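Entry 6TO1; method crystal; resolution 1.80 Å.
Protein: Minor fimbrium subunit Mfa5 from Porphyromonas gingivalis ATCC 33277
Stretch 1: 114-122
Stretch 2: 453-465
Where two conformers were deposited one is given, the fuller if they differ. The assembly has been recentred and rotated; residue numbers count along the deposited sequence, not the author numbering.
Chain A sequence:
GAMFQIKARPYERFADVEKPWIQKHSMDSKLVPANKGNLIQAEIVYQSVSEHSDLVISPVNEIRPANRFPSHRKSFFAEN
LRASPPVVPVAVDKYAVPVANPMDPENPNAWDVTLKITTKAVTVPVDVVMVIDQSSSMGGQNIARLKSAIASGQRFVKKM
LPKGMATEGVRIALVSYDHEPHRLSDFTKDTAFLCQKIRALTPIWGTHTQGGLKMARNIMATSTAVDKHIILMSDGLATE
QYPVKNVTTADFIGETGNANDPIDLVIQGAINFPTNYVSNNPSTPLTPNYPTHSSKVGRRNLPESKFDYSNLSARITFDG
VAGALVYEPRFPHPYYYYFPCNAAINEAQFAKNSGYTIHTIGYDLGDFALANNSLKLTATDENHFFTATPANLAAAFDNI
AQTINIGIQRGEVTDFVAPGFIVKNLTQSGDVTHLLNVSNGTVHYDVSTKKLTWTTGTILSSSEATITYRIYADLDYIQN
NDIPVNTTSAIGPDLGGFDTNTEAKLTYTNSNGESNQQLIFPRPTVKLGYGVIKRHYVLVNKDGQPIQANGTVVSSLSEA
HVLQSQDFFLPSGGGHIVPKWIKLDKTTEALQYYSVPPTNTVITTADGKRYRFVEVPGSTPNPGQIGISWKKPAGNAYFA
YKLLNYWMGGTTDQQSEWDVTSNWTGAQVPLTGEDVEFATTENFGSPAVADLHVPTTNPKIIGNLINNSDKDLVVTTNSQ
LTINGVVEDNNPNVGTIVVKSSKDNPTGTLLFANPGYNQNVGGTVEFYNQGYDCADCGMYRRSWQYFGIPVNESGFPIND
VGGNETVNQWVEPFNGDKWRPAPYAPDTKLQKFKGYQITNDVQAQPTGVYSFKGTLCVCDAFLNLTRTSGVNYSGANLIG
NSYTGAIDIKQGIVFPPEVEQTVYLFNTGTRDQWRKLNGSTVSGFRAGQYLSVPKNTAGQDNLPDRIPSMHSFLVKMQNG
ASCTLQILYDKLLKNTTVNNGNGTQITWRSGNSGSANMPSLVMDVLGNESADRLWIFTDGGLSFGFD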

# COMPACT_ATOMS: atom_id res chain seq x y z
N THR A 114 -19.33 3.19 -11.86
CA THR A 114 -18.42 2.57 -10.91
C THR A 114 -17.41 3.63 -10.48
O THR A 114 -16.89 4.35 -11.32
CB THR A 114 -17.68 1.39 -11.51
OG1 THR A 114 -18.58 0.29 -11.71
CG2 THR A 114 -16.55 0.93 -10.54
N LEU A 115 -17.18 3.74 -9.17
CA LEU A 115 -16.07 4.49 -8.59
C LEU A 115 -15.10 3.47 -8.01
O LEU A 115 -15.52 2.56 -7.28
CB LEU A 115 -16.54 5.45 -7.51
CG LEU A 115 -17.22 6.72 -8.04
CD1 LEU A 115 -18.67 6.32 -8.38
CD2 LEU A 115 -17.15 7.82 -7.03
N LYS A 116 -13.82 3.62 -8.33
CA LYS A 116 -12.82 2.60 -8.03
C LYS A 116 -11.59 3.26 -7.43
O LYS A 116 -11.11 4.29 -7.92
CB LYS A 116 -12.44 1.85 -9.29
CG LYS A 116 -11.40 0.75 -9.09
CD LYS A 116 -10.87 0.26 -10.45
CE LYS A 116 -11.83 -0.66 -11.16
NZ LYS A 116 -11.33 -1.07 -12.51
N ILE A 117 -11.09 2.64 -6.36
CA ILE A 117 -9.88 3.05 -5.66
C ILE A 117 -8.91 1.89 -5.79
O ILE A 117 -9.24 0.76 -5.43
CB ILE A 117 -10.16 3.36 -4.18
CG1 ILE A 117 -11.24 4.43 -4.02
CG2 ILE A 117 -8.85 3.82 -3.51
CD1 ILE A 117 -11.79 4.51 -2.56
N THR A 118 -7.70 2.18 -6.27
CA THR A 118 -6.68 1.16 -6.45
C THR A 118 -5.44 1.54 -5.64
O THR A 118 -4.98 2.69 -5.68
CB THR A 118 -6.29 1.00 -7.93
OG1 THR A 118 -7.44 0.63 -8.68
CG2 THR A 118 -5.25 -0.10 -8.08
N THR A 119 -4.94 0.58 -4.89
CA THR A 119 -3.72 0.73 -4.12
C THR A 119 -2.63 -0.12 -4.76
O THR A 119 -2.89 -1.21 -5.27
CB THR A 119 -3.91 0.30 -2.66
OG1 THR A 119 -4.41 -1.03 -2.63
CG2 THR A 119 -4.87 1.22 -1.94
N LYS A 120 -1.40 0.38 -4.72
CA LYS A 120 -0.27 -0.39 -5.23
C LYS A 120 0.54 -0.92 -4.06
O LYS A 120 -0.03 -1.36 -3.05
CB LYS A 120 0.56 0.46 -6.18
CG LYS A 120 -0.27 0.89 -7.44
N ALA A 121 1.86 -0.95 -4.19
CA ALA A 121 2.68 -1.69 -3.24
C ALA A 121 3.91 -0.89 -2.90
O ALA A 121 4.34 -0.02 -3.66
CB ALA A 121 3.08 -3.07 -3.78
N VAL A 122 4.48 -1.20 -1.72
CA VAL A 122 5.73 -0.61 -1.25
C VAL A 122 6.58 -1.70 -0.64
O VAL A 122 6.16 -2.37 0.31
CB VAL A 122 5.51 0.51 -0.20
CG1 VAL A 122 6.82 0.80 0.56
CG2 VAL A 122 4.95 1.73 -0.88
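Stretch 2 (453-465) TWTTGTILSSSEA

Stretch 2 enters as a strand through Thr455, turns at Gly457 (phi 74°, psi -170°), is extended again at Ile459 and Leu460, and after Ser462 (52°/48°) returns to beta conformation to run antiparallel to strand 114-119. The N-to-C directions of that strand and 463-465 differ by 158°, with axes 4.6 Å apart at closest approach.

Register follows from the backbone bonds. Ile117 N donates to Ala465 O (2.9 Å, 170°) and Ala465 N to Ile117 O (2.8 Å, 163°), so the backbone N and O of both residues are satisfied by each other. Thr118 faces Glu464 as the non-hydrogen-bonded pair, CA to CA 4.4 Å. Next, Thr119 N reaches Ser463 O (2.9 Å, 170°), but the return from Ser463 N is divided between Thr119 O (3.2 Å, 137°) and Thr119 OG1 (3.0 Å, 140°). That hydroxyl, at chi1 p, in turn donates to Leu460 O at 2.6 Å. Beyond the strand, Ser462 N donates to Lys120 O (2.8 Å, 147°).

Charge is paired alongside: Lys116 NZ and Glu464 OE2 form a long salt bridge (3.8 Å), bridged by a water 2.6 Å from Lys116 NZ and 2.4 Å from Glu464 OE2. On the side of Ile117 and Ala465, Ile117 CD1 packs against Trp454 CZ3 (3.9 Å) and Thr456 CG2 (3.8 Å).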

# COMPACT_ATOMS: atom_id res chain seq x y z
N THR A 453 -22.19 9.20 0.13
CA THR A 453 -20.99 9.24 0.96
C THR A 453 -20.59 7.81 1.27
O THR A 453 -21.33 7.07 1.94
CB THR A 453 -21.22 10.06 2.23
OG1 THR A 453 -21.67 11.37 1.87
CG2 THR A 453 -19.92 10.19 3.03
N TRP A 454 -19.42 7.43 0.78
CA TRP A 454 -18.91 6.08 0.89
C TRP A 454 -17.77 6.09 1.90
O TRP A 454 -16.75 6.74 1.68
CB TRP A 454 -18.41 5.61 -0.48
CG TRP A 454 -17.71 4.29 -0.49
CD1 TRP A 454 -17.79 3.27 0.43
CD2 TRP A 454 -16.83 3.83 -1.52
NE1 TRP A 454 -17.01 2.21 0.03
CE2 TRP A 454 -16.40 2.53 -1.15
CE3 TRP A 454 -16.34 4.40 -2.70
CZ2 TRP A 454 -15.52 1.79 -1.94
CZ3 TRP A 454 -15.49 3.66 -3.49
CH2 TRP A 454 -15.07 2.37 -3.10
N THR A 455 -17.96 5.38 3.00
CA THR A 455 -16.92 5.21 4.02
C THR A 455 -16.20 3.91 3.69
O THR A 455 -16.78 2.83 3.75
CB THR A 455 -17.55 5.15 5.42
OG1 THR A 455 -18.17 6.41 5.69
CG2 THR A 455 -16.49 4.86 6.47
N THR A 456 -14.92 4.02 3.31
CA THR A 456 -14.29 2.85 2.72
C THR A 456 -13.79 1.85 3.75
O THR A 456 -13.70 0.66 3.45
CB THR A 456 -13.10 3.26 1.82
OG1 THR A 456 -12.07 3.85 2.63
CG2 THR A 456 -13.54 4.22 0.78
N GLY A 457 -13.44 2.31 4.94
CA GLY A 457 -12.69 1.50 5.87
C GLY A 457 -11.25 1.39 5.39
O GLY A 457 -10.80 2.07 4.47
N THR A 458 -10.51 0.51 6.04
CA THR A 458 -9.15 0.23 5.62
C THR A 458 -9.14 -0.56 4.31
O THR A 458 -9.91 -1.51 4.15
CB THR A 458 -8.41 -0.56 6.71
OG1 THR A 458 -8.23 0.27 7.86
CG2 THR A 458 -7.05 -1.01 6.19
N ILE A 459 -8.27 -0.16 3.38
CA ILE A 459 -8.06 -0.87 2.13
C ILE A 459 -6.61 -1.33 2.11
O ILE A 459 -5.69 -0.51 2.26
CB ILE A 459 -8.35 0.02 0.91
CG1 ILE A 459 -9.78 0.56 0.94
CG2 ILE A 459 -8.12 -0.79 -0.38
CD1 ILE A 459 -10.82 -0.52 0.94
N LEU A 460 -6.39 -2.63 1.90
CA LEU A 460 -5.05 -3.17 1.87
C LEU A 460 -4.29 -2.73 0.62
O LEU A 460 -4.85 -2.25 -0.36
CB LEU A 460 -5.10 -4.70 1.92
CG LEU A 460 -5.85 -5.29 3.09
CD1 LEU A 460 -5.75 -6.81 3.11
CD2 LEU A 460 -5.29 -4.75 4.40
N SER A 461 -2.97 -2.93 0.66
CA SER A 461 -2.14 -2.65 -0.50
C SER A 461 -2.43 -3.67 -1.61
O SER A 461 -3.03 -4.72 -1.39
CB SER A 461 -0.66 -2.68 -0.09
OG SER A 461 -0.35 -3.96 0.42
N SER A 462 -2.04 -3.30 -2.82
CA SER A 462 -2.17 -4.14 -4.01
C SER A 462 -3.61 -4.64 -4.14
O SER A 462 -3.88 -5.82 -4.35
CB SER A 462 -1.19 -5.31 -3.96
OG SER A 462 0.14 -4.81 -3.92
N SER A 463 -4.55 -3.70 -4.01
CA SER A 463 -5.97 -4.06 -3.94
C SER A 463 -6.80 -3.03 -4.68
O SER A 463 -6.31 -1.97 -5.09
CB SER A 463 -6.46 -4.13 -2.48
OG SER A 463 -5.84 -5.19 -1.78
N GLU A 464 -8.09 -3.33 -4.85
CA GLU A 464 -9.02 -2.36 -5.41
C GLU A 464 -10.33 -2.43 -4.65
O GLU A 464 -10.77 -3.52 -4.25
CB GLU A 464 -9.26 -2.58 -6.91
CG GLU A 464 -10.07 -3.81 -7.28
CD GLU A 464 -10.77 -3.67 -8.64
OE1 GLU A 464 -12.00 -3.95 -8.72
OE2 GLU A 464 -10.11 -3.27 -9.61
N ALA A 465 -10.95 -1.27 -4.45
CA ALA A 465 -12.25 -1.14 -3.81
C ALA A 465 -13.19 -0.44 -4.79
O ALA A 465 -12.78 0.48 -5.52
CB ALA A 465 -12.15 -0.36 -2.50
O HOH W 1 -10.11 -3.32 -12.05